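PDB 4GIB: beta-phosphoglucomutase from Clostridium difficile, which probably interconverts beta-D-glucose 1-phosphate and beta-D-glucose 6-phosphate, as a magnesium-dependent phosphomutase of the HAD-like superfamily. Local coordinates for residues 27-32 and 191-196; 61-66 and 77-82; 71-76 and 96-101; 209-214 and 222-227. All blocks are in the same frame, centred on the assembly; numbering follows the deposited sequence. Where two conformers were deposited one is given.

Contact 1: 27-32 and 191-196. With NA (sodium ion), chain D.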
loop_
_atom_site.group_PDB
_atom_site.type_symbol
_atom_site.label_atom_id
_atom_site.label_comp_id
_atom_site.label_asym_id
_atom_site.label_seq_id
_atom_site.Cartn_x
_atom_site.Cartn_y
_atom_site.Cartn_z
ATOM N N GLU A 27 14.994 -10.798 -6.642
ATOM C CA GLU A 27 15.841 -9.672 -6.230
ATOM C C GLU A 27 15.187 -8.919 -5.093
ATOM O O GLU A 27 15.885 -8.339 -4.246
ATOM C CB GLU A 27 16.198 -8.758 -7.420
ATOM C CG GLU A 27 17.140 -9.470 -8.440
ATOM C CD GLU A 27 17.474 -8.654 -9.694
ATOM O OE1 GLU A 27 17.536 -7.413 -9.639
ATOM O OE2 GLU A 27 17.703 -9.282 -10.755
ATOM N N ALA A 28 13.856 -8.927 -5.047
ATOM C CA ALA A 28 13.163 -8.259 -3.946
ATOM C C ALA A 28 11.697 -8.588 -3.774
ATOM O O ALA A 28 11.035 -9.102 -4.681
ATOM C CB ALA A 28 13.315 -6.732 -4.053
ATOM N N PHE A 29 11.245 -8.301 -2.553
ATOM C CA PHE A 29 9.859 -8.352 -2.142
ATOM C C PHE A 29 9.540 -6.875 -1.907
ATOM O O PHE A 29 10.268 -6.169 -1.162
ATOM C CB PHE A 29 9.654 -9.136 -0.843
ATOM C CG PHE A 29 9.533 -10.640 -1.024
ATOM C CD1 PHE A 29 10.576 -11.384 -1.513
ATOM C CD2 PHE A 29 8.378 -11.305 -0.631
ATOM C CE1 PHE A 29 10.463 -12.764 -1.657
ATOM C CE2 PHE A 29 8.263 -12.690 -0.773
ATOM C CZ PHE A 29 9.299 -13.406 -1.290
ATOM N N ILE A 30 8.494 -6.390 -2.559
ATOM C CA ILE A 30 8.077 -5.010 -2.390
ATOM C C ILE A 30 6.675 -5.054 -1.823
ATOM O O ILE A 30 5.765 -5.556 -2.463
ATOM C CB ILE A 30 8.099 -4.214 -3.711
ATOM C CG1 ILE A 30 9.505 -4.244 -4.342
ATOM C CG2 ILE A 30 7.658 -2.771 -3.450
ATOM C CD1 ILE A 30 9.596 -3.462 -5.707
ATOM N N PHE A 31 6.510 -4.510 -0.624
ATOM C CA PHE A 31 5.229 -4.541 0.064
ATOM C C PHE A 31 4.447 -3.243 0.007
ATOM O O PHE A 31 5.026 -2.170 -0.167
ATOM C CB PHE A 31 5.469 -4.849 1.547
ATOM C CG PHE A 31 6.128 -6.184 1.803
ATOM C CD1 PHE A 31 7.504 -6.321 1.722
ATOM C CD2 PHE A 31 5.376 -7.282 2.180
ATOM C CE1 PHE A 31 8.113 -7.547 1.977
ATOM C CE2 PHE A 31 5.979 -8.497 2.443
ATOM C CZ PHE A 31 7.355 -8.628 2.332
ATOM N N ASP A 32 3.120 -3.348 0.120
ATOM C CA ASP A 32 2.295 -2.164 0.310
ATOM C C ASP A 32 2.166 -2.127 1.824
ATOM O O ASP A 32 2.389 -3.147 2.491
ATOM C CB ASP A 32 0.909 -2.232 -0.330
ATOM C CG ASP A 32 0.093 -0.939 -0.075
ATOM O OD1 ASP A 32 0.737 0.112 0.189
ATOM O OD2 ASP A 32 -1.171 -0.968 -0.108
ATOM N N ILE A 191 8.836 -9.223 -6.458
ATOM C CA ILE A 191 7.544 -9.751 -6.031
ATOM C C ILE A 191 6.882 -8.553 -5.379
ATOM O O ILE A 191 7.494 -7.912 -4.513
ATOM C CB ILE A 191 7.642 -10.831 -4.902
ATOM C CG1 ILE A 191 8.635 -11.956 -5.211
ATOM C CG2 ILE A 191 6.247 -11.406 -4.596
ATOM C CD1 ILE A 191 8.067 -13.159 -5.918
ATOM N N GLY A 192 5.659 -8.238 -5.786
ATOM C CA GLY A 192 4.900 -7.141 -5.185
ATOM C C GLY A 192 3.716 -7.742 -4.420
ATOM O O GLY A 192 2.967 -8.569 -4.985
ATOM N N ILE A 193 3.557 -7.349 -3.144
ATOM C CA ILE A 193 2.461 -7.841 -2.287
ATOM C C ILE A 193 1.446 -6.727 -1.944
ATOM O O ILE A 193 1.824 -5.636 -1.497
ATOM C CB ILE A 193 2.997 -8.500 -1.016
ATOM C CG1 ILE A 193 4.039 -9.566 -1.412
ATOM C CG2 ILE A 193 1.851 -9.055 -0.198
ATOM C CD1 ILE A 193 4.387 -10.539 -0.346
ATOM N N GLU A 194 0.156 -7.037 -2.101
ATOM C CA GLU A 194 -0.897 -6.032 -1.960
ATOM C C GLU A 194 -2.274 -6.648 -1.630
ATOM O O GLU A 194 -2.474 -7.854 -1.816
ATOM C CB GLU A 194 -0.918 -5.288 -3.297
ATOM C CG GLU A 194 -1.870 -4.195 -3.484
ATOM C CD GLU A 194 -1.741 -3.099 -2.463
ATOM O OE1 GLU A 194 -1.923 -3.397 -1.252
ATOM O OE2 GLU A 194 -1.514 -1.932 -2.875
ATOM N N ASP A 195 -3.201 -5.833 -1.109
ATOM C CA ASP A 195 -4.559 -6.304 -0.755
ATOM C C ASP A 195 -5.700 -5.620 -1.526
ATOM O O ASP A 195 -6.873 -5.873 -1.243
ATOM C CB ASP A 195 -4.836 -6.127 0.752
ATOM C CG ASP A 195 -5.112 -4.661 1.142
ATOM O OD1 ASP A 195 -4.650 -3.749 0.430
ATOM O OD2 ASP A 195 -5.791 -4.419 2.168
ATOM N N ALA A 196 -5.379 -4.730 -2.460
ATOM C CA ALA A 196 -6.419 -4.028 -3.241
ATOM C C ALA A 196 -6.142 -4.229 -4.710
ATOM O O ALA A 196 -4.988 -4.341 -5.120
ATOM C CB ALA A 196 -6.454 -2.553 -2.896
HETATM NA NA NA D . -2.882 -2.254 0.406
HETATM O O HOH W 1 -4.021 -0.430 0.186
#
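The carboxylates of Asp32 and Glu194 meet with their planes nearly perpendicular, 85° apart. Asp32 OD2 and Glu194 OE1 are 2.8 Å apart because both bind the same sodium ion, whose charge probably offsets their repulsion. The ion is 2.2 Å from Asp32 OD2, with Glu194 OE1, Asp195 OD1, a water and the carbonyl O of Asp34 as its other ligands. The Asp32 carboxylate extends away from its backbone N (chi1 180°), which carries OD2 to the metal. Glu194 is bent at chi2 (57°), and its OE1 also accepts a bond from the N of Asp195. Lys170 pairs with Glu194 OE2, and Lys68 with Asp195 OD2. The site sits at the C-terminal ends of two adjacent parallel strands of the Rossmann-like HAD core. Here Asp32 is the predicted nucleophile, and the sodium probably occupies a magnesium position. Behind the site, the backbone of Ile30 is gripped twice: its N donates to Ile191 O (2.7 Å) and its O accepts from Ile193 N (2.9 Å). On one sheet face, Ile191 CG1 lies over the centre of the Phe29 ring, 4.1 Å from its centroid. Ile193 CD1 meets the edge of that ring and comes within 3.8 Å of Phe31 CE2.

Contact 2: 61-66 and 77-82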
loop_
_atom_site.group_PDB
_atom_site.type_symbol
_atom_site.label_atom_id
_atom_site.label_comp_id
_atom_site.label_asym_id
_atom_site.label_seq_id
_atom_site.Cartn_x
_atom_site.Cartn_y
_atom_site.Cartn_z
ATOM N N THR A 61 -18.018 2.836 4.283
ATOM C CA THR A 61 -16.920 1.872 4.109
ATOM C C THR A 61 -16.894 1.225 2.702
ATOM O O THR A 61 -15.931 0.538 2.348
ATOM C CB THR A 61 -16.919 0.785 5.212
ATOM O OG1 THR A 61 -15.638 0.139 5.242
ATOM C CG2 THR A 61 -18.044 -0.244 4.994
ATOM N N LYS A 62 -17.950 1.446 1.912
ATOM C CA LYS A 62 -18.010 0.946 0.540
ATOM C C LYS A 62 -17.327 1.938 -0.410
ATOM O O LYS A 62 -16.452 1.549 -1.190
ATOM C CB LYS A 62 -19.455 0.674 0.115
ATOM C CG LYS A 62 -20.114 -0.455 0.914
ATOM C CD LYS A 62 -21.503 -0.812 0.390
ATOM C CE LYS A 62 -22.109 -1.967 1.183
ATOM N NZ LYS A 62 -23.434 -2.411 0.647
ATOM N N PHE A 63 -17.717 3.212 -0.346
ATOM C CA PHE A 63 -17.084 4.239 -1.180
ATOM C C PHE A 63 -15.606 4.349 -0.828
ATOM O O PHE A 63 -14.751 4.336 -1.709
ATOM C CB PHE A 63 -17.756 5.602 -1.012
ATOM C CG PHE A 63 -17.025 6.726 -1.708
ATOM C CD1 PHE A 63 -17.156 6.920 -3.078
ATOM C CD2 PHE A 63 -16.207 7.590 -0.990
ATOM C CE1 PHE A 63 -16.475 7.966 -3.722
ATOM C CE2 PHE A 63 -15.532 8.635 -1.627
ATOM C CZ PHE A 63 -15.668 8.817 -2.993
ATOM N N ASN A 64 -15.320 4.447 0.468
ATOM C CA ASN A 64 -13.952 4.526 0.958
ATOM C C ASN A 64 -13.062 3.445 0.347
ATOM O O ASN A 64 -11.853 3.614 0.249
ATOM C CB ASN A 64 -13.911 4.387 2.474
ATOM C CG ASN A 64 -12.499 4.350 3.016
ATOM O OD1 ASN A 64 -11.785 5.353 3.005
ATOM N ND2 ASN A 64 -12.093 3.187 3.519
ATOM N N GLU A 65 -13.659 2.342 -0.073
ATOM C CA GLU A 65 -12.889 1.271 -0.651
ATOM C C GLU A 65 -12.218 1.707 -1.976
ATOM O O GLU A 65 -11.462 0.933 -2.546
ATOM C CB GLU A 65 -13.764 0.029 -0.832
ATOM C CG GLU A 65 -13.056 -1.290 -0.508
ATOM C CD GLU A 65 -12.766 -1.453 0.995
ATOM O OE1 GLU A 65 -12.448 -0.448 1.672
ATOM O OE2 GLU A 65 -12.845 -2.598 1.495
ATOM N N SER A 66 -12.503 2.944 -2.435
ATOM C CA SER A 66 -11.875 3.567 -3.634
ATOM C C SER A 66 -10.960 4.752 -3.224
ATOM O O SER A 66 -10.551 5.577 -4.055
ATOM C CB SER A 66 -12.921 4.120 -4.576
ATOM O OG SER A 66 -13.340 5.404 -4.137
ATOM N N ASP A 77 -9.729 14.880 -3.436
ATOM C CA ASP A 77 -10.430 15.209 -4.700
ATOM C C ASP A 77 -11.526 14.198 -5.027
ATOM O O ASP A 77 -12.600 14.574 -5.509
ATOM C CB ASP A 77 -9.455 15.312 -5.901
ATOM C CG ASP A 77 -8.843 16.698 -6.065
ATOM O OD1 ASP A 77 -9.188 17.631 -5.302
ATOM O OD2 ASP A 77 -8.028 16.873 -6.991
ATOM N N ARG A 78 -11.258 12.920 -4.790
ATOM C CA ARG A 78 -12.269 11.898 -5.011
ATOM C C ARG A 78 -13.448 12.059 -4.030
ATOM O O ARG A 78 -14.595 11.837 -4.391
ATOM C CB ARG A 78 -11.666 10.497 -4.917
ATOM C CG ARG A 78 -10.691 10.213 -6.025
ATOM C CD ARG A 78 -10.169 8.804 -5.987
ATOM N NE ARG A 78 -9.107 8.640 -6.966
ATOM C CZ ARG A 78 -8.516 7.487 -7.259
ATOM N NH1 ARG A 78 -8.886 6.364 -6.645
ATOM N NH2 ARG A 78 -7.551 7.459 -8.172
ATOM N N ILE A 79 -13.172 12.453 -2.794
ATOM C CA ILE A 79 -14.254 12.671 -1.844
ATOM C C ILE A 79 -15.115 13.839 -2.327
ATOM O O ILE A 79 -16.336 13.739 -2.369
ATOM C CB ILE A 79 -13.737 12.957 -0.424
ATOM C CG1 ILE A 79 -12.989 11.732 0.121
ATOM C CG2 ILE A 79 -14.900 13.286 0.500
ATOM C CD1 ILE A 79 -12.314 11.980 1.461
ATOM N N LEU A 80 -14.472 14.933 -2.719
ATOM C CA LEU A 80 -15.209 16.105 -3.200
ATOM C C LEU A 80 -15.989 15.784 -4.469
ATOM O O LEU A 80 -17.109 16.230 -4.630
ATOM C CB LEU A 80 -14.265 17.273 -3.394
ATOM C CG LEU A 80 -13.562 17.659 -2.105
ATOM C CD1 LEU A 80 -12.548 18.743 -2.373
ATOM C CD2 LEU A 80 -14.554 18.072 -1.002
ATOM N N GLU A 81 -15.369 15.012 -5.356
ATOM C CA GLU A 81 -16.000 14.514 -6.573
ATOM C C GLU A 81 -17.326 13.859 -6.255
ATOM O O GLU A 81 -18.337 14.107 -6.910
ATOM C CB GLU A 81 -15.134 13.412 -7.179
ATOM C CG GLU A 81 -15.954 12.412 -8.016
ATOM C CD GLU A 81 -15.582 10.963 -7.713
ATOM O OE1 GLU A 81 -16.246 10.046 -8.259
ATOM O OE2 GLU A 81 -14.662 10.738 -6.889
ATOM N N PHE A 82 -17.302 12.998 -5.245
ATOM C CA PHE A 82 -18.493 12.240 -4.834
ATOM C C PHE A 82 -19.675 13.190 -4.561
ATOM O O PHE A 82 -20.826 12.798 -4.708
ATOM C CB PHE A 82 -18.175 11.344 -3.628
ATOM C CG PHE A 82 -19.355 10.528 -3.141
ATOM C CD1 PHE A 82 -19.811 9.425 -3.871
ATOM C CD2 PHE A 82 -19.988 10.839 -1.938
ATOM C CE1 PHE A 82 -20.889 8.674 -3.431
ATOM C CE2 PHE A 82 -21.071 10.090 -1.487
ATOM C CZ PHE A 82 -21.523 9.005 -2.237
#
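The Phe63 and Phe82 rings carry most of the apolar contact. Their centroids are 4.6 Å apart and their planes are inclined at 39°, an oblique meeting. The two side chains slide past each other in opposite directions. Phe82 CG lies over one face of the Phe63 ring, offset toward its rim. Phe63 CZ reaches the start of the Phe82 side chain, 3.6 Å from CB. Phe63 has its ring anti to the backbone N (chi1 172°), and this extends it from the loop to the helix. There CE2 also touches Ile79, 4.4 Å from CG1. The edge of the Phe63 ring faces the helix backbone in van der Waals contact, with CZ 3.5 Å from Arg78 O.

The polar contacts lie beside this apolar patch. Arg78 NH1 donates to Ser66 O at 3.2 Å. The acceptor lies in the guanidinium plane, and the N-H...O angle is 150°. The Arg78 chain is extended from CG to NE, which carries NH1 across to the loop. Its NE forms a salt bridge with Glu74, one turn earlier on the same helix. Within 61-66, Ser66 OG donates to Phe63 O at 3.0 Å. That hydroxyl lies over the Phe63 face opposite Phe82.

The contact is at the protein surface, in the helical cap domain. It packs the loop between helices 41-53 and 72-82 against the C-terminal part of helix 72-82. Ile79 continues inward to Trp48 and Ala52 of helix 41-53, while Phe82 touches Ile57.

Contact 3: 71-76 and 96-101. With PO4 (phosphate ion), chain F.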
loop_
_atom_site.group_PDB
_atom_site.type_symbol
_atom_site.label_atom_id
_atom_site.label_comp_id
_atom_site.label_asym_id
_atom_site.label_seq_id
_atom_site.Cartn_x
_atom_site.Cartn_y
_atom_site.Cartn_z
ATOM N N SER A 71 -3.128 8.442 -2.473
ATOM C CA SER A 71 -2.430 9.564 -1.840
ATOM C C SER A 71 -3.413 10.598 -1.282
ATOM O O SER A 71 -4.542 10.714 -1.761
ATOM C CB SER A 71 -1.484 10.259 -2.837
ATOM O OG SER A 71 -2.200 10.994 -3.836
ATOM N N ARG A 72 -2.937 11.380 -0.313
ATOM C CA ARG A 72 -3.752 12.375 0.414
ATOM C C ARG A 72 -4.577 13.344 -0.411
ATOM O O ARG A 72 -5.791 13.435 -0.225
ATOM C CB ARG A 72 -2.854 13.182 1.359
ATOM C CG ARG A 72 -3.593 14.123 2.304
ATOM C CD ARG A 72 -2.602 14.834 3.202
ATOM N NE ARG A 72 -1.720 13.848 3.804
ATOM C CZ ARG A 72 -0.600 14.115 4.444
ATOM N NH1 ARG A 72 0.117 13.104 4.928
ATOM N NH2 ARG A 72 -0.190 15.364 4.605
ATOM N N MET A 73 -3.936 14.110 -1.279
ATOM C CA MET A 73 -4.660 15.105 -2.079
ATOM C C MET A 73 -5.559 14.471 -3.147
ATOM O O MET A 73 -6.652 14.998 -3.439
ATOM C CB MET A 73 -3.690 16.116 -2.678
ATOM C CG MET A 73 -2.901 16.909 -1.590
ATOM S SD MET A 73 -3.962 17.904 -0.490
ATOM C CE MET A 73 -4.575 19.096 -1.685
ATOM N N GLU A 74 -5.141 13.348 -3.725
ATOM C CA GLU A 74 -5.993 12.673 -4.692
ATOM C C GLU A 74 -7.231 12.150 -3.976
ATOM O O GLU A 74 -8.350 12.276 -4.496
ATOM C CB GLU A 74 -5.267 11.527 -5.398
ATOM C CG GLU A 74 -6.143 10.729 -6.369
ATOM C CD GLU A 74 -6.780 11.577 -7.479
ATOM O OE1 GLU A 74 -6.252 12.667 -7.786
ATOM O OE2 GLU A 74 -7.806 11.134 -8.062
ATOM N N SER A 75 -7.022 11.582 -2.780
ATOM C CA SER A 75 -8.103 11.043 -1.964
ATOM C C SER A 75 -9.122 12.116 -1.659
ATOM O O SER A 75 -10.311 11.865 -1.743
ATOM C CB SER A 75 -7.567 10.448 -0.649
ATOM O OG SER A 75 -6.689 9.381 -0.905
ATOM N N LEU A 76 -8.647 13.314 -1.319
ATOM C CA LEU A 76 -9.526 14.432 -1.027
ATOM C C LEU A 76 -10.359 14.815 -2.261
ATOM O O LEU A 76 -11.554 15.054 -2.135
ATOM C CB LEU A 76 -8.741 15.651 -0.466
ATOM C CG LEU A 76 -9.558 16.928 -0.183
ATOM C CD1 LEU A 76 -10.709 16.642 0.776
ATOM C CD2 LEU A 76 -8.690 18.068 0.357
ATOM N N ARG A 96 -5.683 23.213 3.265
ATOM C CA ARG A 96 -6.110 23.395 4.655
ATOM C C ARG A 96 -6.892 22.182 5.140
ATOM O O ARG A 96 -6.692 21.688 6.259
ATOM C CB ARG A 96 -7.024 24.599 4.794
ATOM C CG ARG A 96 -7.129 25.121 6.220
ATOM C CD ARG A 96 -8.563 25.487 6.563
ATOM N NE ARG A 96 -9.302 24.299 7.015
ATOM C CZ ARG A 96 -10.627 24.193 7.076
ATOM N NH1 ARG A 96 -11.173 23.068 7.521
ATOM N NH2 ARG A 96 -11.409 25.187 6.676
ATOM N N MET A 97 -7.798 21.708 4.294
ATOM C CA MET A 97 -8.643 20.568 4.650
ATOM C C MET A 97 -7.820 19.306 4.827
ATOM O O MET A 97 -8.057 18.523 5.741
ATOM C CB MET A 97 -9.710 20.352 3.587
ATOM C CG MET A 97 -10.722 21.482 3.468
ATOM S SD MET A 97 -11.791 21.242 2.021
ATOM C CE MET A 97 -12.474 19.665 2.393
ATOM N N ALA A 98 -6.845 19.124 3.947
ATOM C CA ALA A 98 -5.958 17.970 3.999
ATOM C C ALA A 98 -5.139 17.962 5.292
ATOM O O ALA A 98 -4.912 16.911 5.873
ATOM C CB ALA A 98 -5.020 17.966 2.781
ATOM N N GLU A 99 -4.689 19.140 5.712
ATOM C CA GLU A 99 -3.885 19.282 6.917
ATOM C C GLU A 99 -4.650 18.846 8.155
ATOM O O GLU A 99 -4.123 18.095 8.976
ATOM C CB GLU A 99 -3.433 20.734 7.083
ATOM C CG GLU A 99 -2.616 21.001 8.358
ATOM C CD GLU A 99 -1.897 22.353 8.337
ATOM O OE1 GLU A 99 -1.583 22.854 7.236
ATOM O OE2 GLU A 99 -1.628 22.907 9.424
ATOM N N GLU A 100 -5.885 19.327 8.278
ATOM C CA GLU A 100 -6.731 19.014 9.410
ATOM C C GLU A 100 -6.963 17.513 9.473
ATOM O O GLU A 100 -6.915 16.914 10.538
ATOM C CB GLU A 100 -8.063 19.784 9.320
ATOM C CG GLU A 100 -9.052 19.430 10.422
ATOM C CD GLU A 100 -10.392 20.158 10.315
ATOM O OE1 GLU A 100 -11.336 19.712 11.009
ATOM O OE2 GLU A 100 -10.506 21.156 9.551
ATOM N N LYS A 101 -7.197 16.909 8.319
ATOM C CA LYS A 101 -7.387 15.486 8.241
ATOM C C LYS A 101 -6.103 14.758 8.622
ATOM O O LYS A 101 -6.142 13.792 9.387
ATOM C CB LYS A 101 -7.835 15.091 6.829
ATOM C CG LYS A 101 -8.003 13.579 6.595
ATOM C CD LYS A 101 -6.704 12.857 6.209
ATOM C CE LYS A 101 -6.934 11.347 6.166
ATOM N NZ LYS A 101 -5.772 10.575 5.704
HETATM P P PO4 F . -1.223 10.056 3.699
HETATM O O1 PO4 F . -1.800 9.102 2.672
HETATM O O2 PO4 F . -0.924 9.228 4.907
HETATM O O3 PO4 F . 0.045 10.686 3.179
HETATM O O4 PO4 F . -2.205 11.149 4.024
#
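Ala98 CB touches the side chains of both Arg72 and Met73. Met73 SD is its closest neighbour, at 3.4 Å. The bend of the Met73 chain at chi2 turns the sulfur toward the second helix. Arg72 CD passes 4.0 Å from Ala98 CB, so the aliphatic part of the arginine packs on the alanine. Deeper in, Leu76 and Met97 cross at about a right angle, with Leu76 CD1 3.9 Å from Met97 CE. No hydrogen bond joins the two segments.

Beyond the packing, the guanidinium of Arg72 turns its edge to a phosphate ion. NE donates to phosphate O4 at 2.8 Å, with an N-H...O angle of 163°. NH1 donates to O3 at 3.0 Å and more weakly to O4. The bend at chi3 (-50°) brings both nitrogens round to the anion. Lys101 NZ is farther off, 4.0 Å from O4. It is held by His44, and the lysine makes a cation-pi contact with Trp48. Ser141, Lys142 and Asn143 also bind the phosphate.

Ser71 is the N-cap of helix 72-82. Its carbonyl O accepts from both N and OG of Ser75. The axes of 72-76 and 96-101 stand at 110° and approach to 10.2 Å. This is cap-domain helix packing that positions an arginine at the cleft facing the core. Arg72 and Lys101 are predicted substrate-binding residues, and the phosphate is consistent with a pocket for a phosphoryl group.

Contact 4: 209-214 and 222-227. With NA (sodium ion), chain C.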
loop_
_atom_site.group_PDB
_atom_site.type_symbol
_atom_site.label_atom_id
_atom_site.label_comp_id
_atom_site.label_asym_id
_atom_site.label_seq_id
_atom_site.Cartn_x
_atom_site.Cartn_y
_atom_site.Cartn_z
ATOM N N PHE A 209 5.884 -9.837 -10.232
ATOM C CA PHE A 209 5.045 -10.952 -9.817
ATOM C C PHE A 209 4.105 -10.396 -8.753
ATOM O O PHE A 209 4.558 -9.875 -7.750
ATOM C CB PHE A 209 5.913 -12.097 -9.289
ATOM C CG PHE A 209 5.142 -13.278 -8.778
ATOM C CD1 PHE A 209 4.365 -14.038 -9.628
ATOM C CD2 PHE A 209 5.249 -13.667 -7.459
ATOM C CE1 PHE A 209 3.670 -15.154 -9.163
ATOM C CE2 PHE A 209 4.566 -14.780 -6.983
ATOM C CZ PHE A 209 3.772 -15.521 -7.834
ATOM N N SER A 210 2.794 -10.474 -8.989
ATOM C CA SER A 210 1.839 -9.884 -8.067
ATOM C C SER A 210 1.246 -10.921 -7.112
ATOM O O SER A 210 0.836 -12.007 -7.533
ATOM C CB SER A 210 0.736 -9.156 -8.843
ATOM O OG SER A 210 -0.044 -10.060 -9.639
ATOM N N VAL A 211 1.249 -10.587 -5.823
ATOM C CA VAL A 211 0.665 -11.441 -4.781
ATOM C C VAL A 211 -0.450 -10.646 -4.103
ATOM O O VAL A 211 -0.211 -9.558 -3.532
ATOM C CB VAL A 211 1.691 -11.866 -3.729
ATOM C CG1 VAL A 211 1.043 -12.810 -2.693
ATOM C CG2 VAL A 211 2.901 -12.530 -4.398
ATOM N N GLY A 212 -1.665 -11.179 -4.200
ATOM C CA GLY A 212 -2.846 -10.557 -3.617
ATOM C C GLY A 212 -3.252 -11.258 -2.333
ATOM O O GLY A 212 -3.157 -12.492 -2.214
ATOM N N VAL A 213 -3.695 -10.464 -1.360
ATOM C CA VAL A 213 -4.117 -10.981 -0.064
ATOM C C VAL A 213 -5.531 -10.549 0.240
ATOM O O VAL A 213 -5.784 -9.367 0.480
ATOM C CB VAL A 213 -3.218 -10.463 1.078
ATOM C CG1 VAL A 213 -3.683 -11.037 2.410
ATOM C CG2 VAL A 213 -1.775 -10.826 0.823
ATOM N N GLY A 214 -6.451 -11.511 0.252
ATOM C CA GLY A 214 -7.846 -11.234 0.542
ATOM C C GLY A 214 -8.784 -12.004 -0.365
ATOM O O GLY A 214 -8.503 -13.142 -0.742
ATOM N N ALA A 222 -4.232 -10.992 -9.869
ATOM C CA ALA A 222 -2.984 -11.295 -9.222
ATOM C C ALA A 222 -2.426 -12.604 -9.777
ATOM O O ALA A 222 -3.169 -13.470 -10.206
ATOM C CB ALA A 222 -3.186 -11.376 -7.719
ATOM N N ASN A 223 -1.107 -12.731 -9.777
ATOM C CA ASN A 223 -0.447 -13.931 -10.264
ATOM C C ASN A 223 -0.628 -15.032 -9.240
ATOM O O ASN A 223 -0.657 -16.222 -9.582
ATOM C CB ASN A 223 1.023 -13.640 -10.518
ATOM C CG ASN A 223 1.220 -12.594 -11.595
ATOM O OD1 ASN A 223 2.010 -11.655 -11.437
ATOM N ND2 ASN A 223 0.487 -12.733 -12.689
ATOM N N LEU A 224 -0.787 -14.607 -7.985
ATOM C CA LEU A 224 -1.040 -15.488 -6.862
ATOM C C LEU A 224 -1.927 -14.766 -5.838
ATOM O O LEU A 224 -1.736 -13.575 -5.527
ATOM C CB LEU A 224 0.269 -15.926 -6.200
ATOM C CG LEU A 224 0.104 -16.733 -4.902
ATOM C CD1 LEU A 224 -0.620 -18.072 -5.172
ATOM C CD2 LEU A 224 1.464 -16.964 -4.223
ATOM N N VAL A 225 -2.908 -15.493 -5.323
ATOM C CA VAL A 225 -3.805 -14.944 -4.334
ATOM C C VAL A 225 -3.844 -15.846 -3.128
ATOM O O VAL A 225 -4.031 -17.061 -3.264
ATOM C CB VAL A 225 -5.233 -14.800 -4.899
ATOM C CG1 VAL A 225 -6.200 -14.417 -3.804
ATOM C CG2 VAL A 225 -5.252 -13.765 -6.040
ATOM N N VAL A 226 -3.629 -15.268 -1.950
ATOM C CA VAL A 226 -3.770 -16.032 -0.716
ATOM C C VAL A 226 -4.856 -15.363 0.124
ATOM O O VAL A 226 -5.158 -14.183 -0.073
ATOM C CB VAL A 226 -2.444 -16.196 0.073
ATOM C CG1 VAL A 226 -1.459 -17.016 -0.726
ATOM C CG2 VAL A 226 -1.842 -14.850 0.454
ATOM N N ASP A 227 -5.432 -16.139 1.048
ATOM C CA ASP A 227 -6.530 -15.705 1.909
ATOM C C ASP A 227 -6.176 -14.602 2.889
ATOM O O ASP A 227 -6.937 -13.651 3.043
ATOM C CB ASP A 227 -7.065 -16.903 2.726
ATOM C CG ASP A 227 -7.731 -17.956 1.860
ATOM O OD1 ASP A 227 -8.019 -17.658 0.686
ATOM O OD2 ASP A 227 -7.984 -19.083 2.353
HETATM NA NA NA C . 2.640 -9.922 -13.098
HETATM O O HOH W 2 1.192 -10.263 -14.886
HETATM O O HOH W 3 2.999 -8.378 -14.872
#
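Strands 209-213 and 224-226 run parallel at 21°, their axes 4.6 Å apart, with Val211, Gly212 and Val213 paired to Leu224, Val225 and Val226. Gly212 N donates to Leu224 O at 2.7 Å, and Gly212 O accepts from Val226 N at 2.8 Å. The pairing runs on to Gly214, whose N bonds to Val226 O. The backbone angles of Gly214 call for glycine, since a side chain would jam against the preceding carbonyl O.

At the other end, Asn223 joins the strand start to a sodium ion. Its OD1 accepts from Ser210 N at 2.8 Å, along a nearly straight N-H...O line of 172°. The same oxygen binds the sodium at 2.5 Å. Asn204, the Met208 carbonyl and two waters are the ion's other ligands. The first torsion of Ser210 points OG at Asn223 N, from which it accepts at 2.9 Å. This OG also bonds to Asn204 OD1. The Phe209 ring and the Asn223 amide lie in nearly parallel planes, 11° apart, and the two side chains slide past each other. Phe209 CE1 comes within 3.3 Å of Asn223 CB. Farther along the ring, CZ touches Leu224 CB. Val213 CG2 and Val226 CG2 meet at 4.0 Å on the face shared with Val211 and Leu224.

Strand 224-226 is the outermost on this side of the parallel sheet, and 209-213 lies between it and strand 190-194. Helix 234-247 packs on the face of Leu224 and Val226 through Tyr236. Helix 197-205 meets Ser210 and Ala222 on the other face.

In the fold
Contacts 1 and 4 belong to the parallel sheet of the core, and their centres are 9 Å apart. Strands 190-194 and 209-213 are neighbours, and Gly192 exchanges backbone hydrogen bonds with Phe209 and Val211. Contacts 2 and 3 lie in the helical cap and share helix 72-82. Their centres are 12 Å apart, and their segments alternate along the chain. Both are nested in the loop closed by contact 1, each with its centre about 25 Å from that of contact 1. Contact 4 follows in the chain, its centre about 30 Å from that of contact 3. The cap is thus an insertion in the core, and the predicted catalytic site lies between the two.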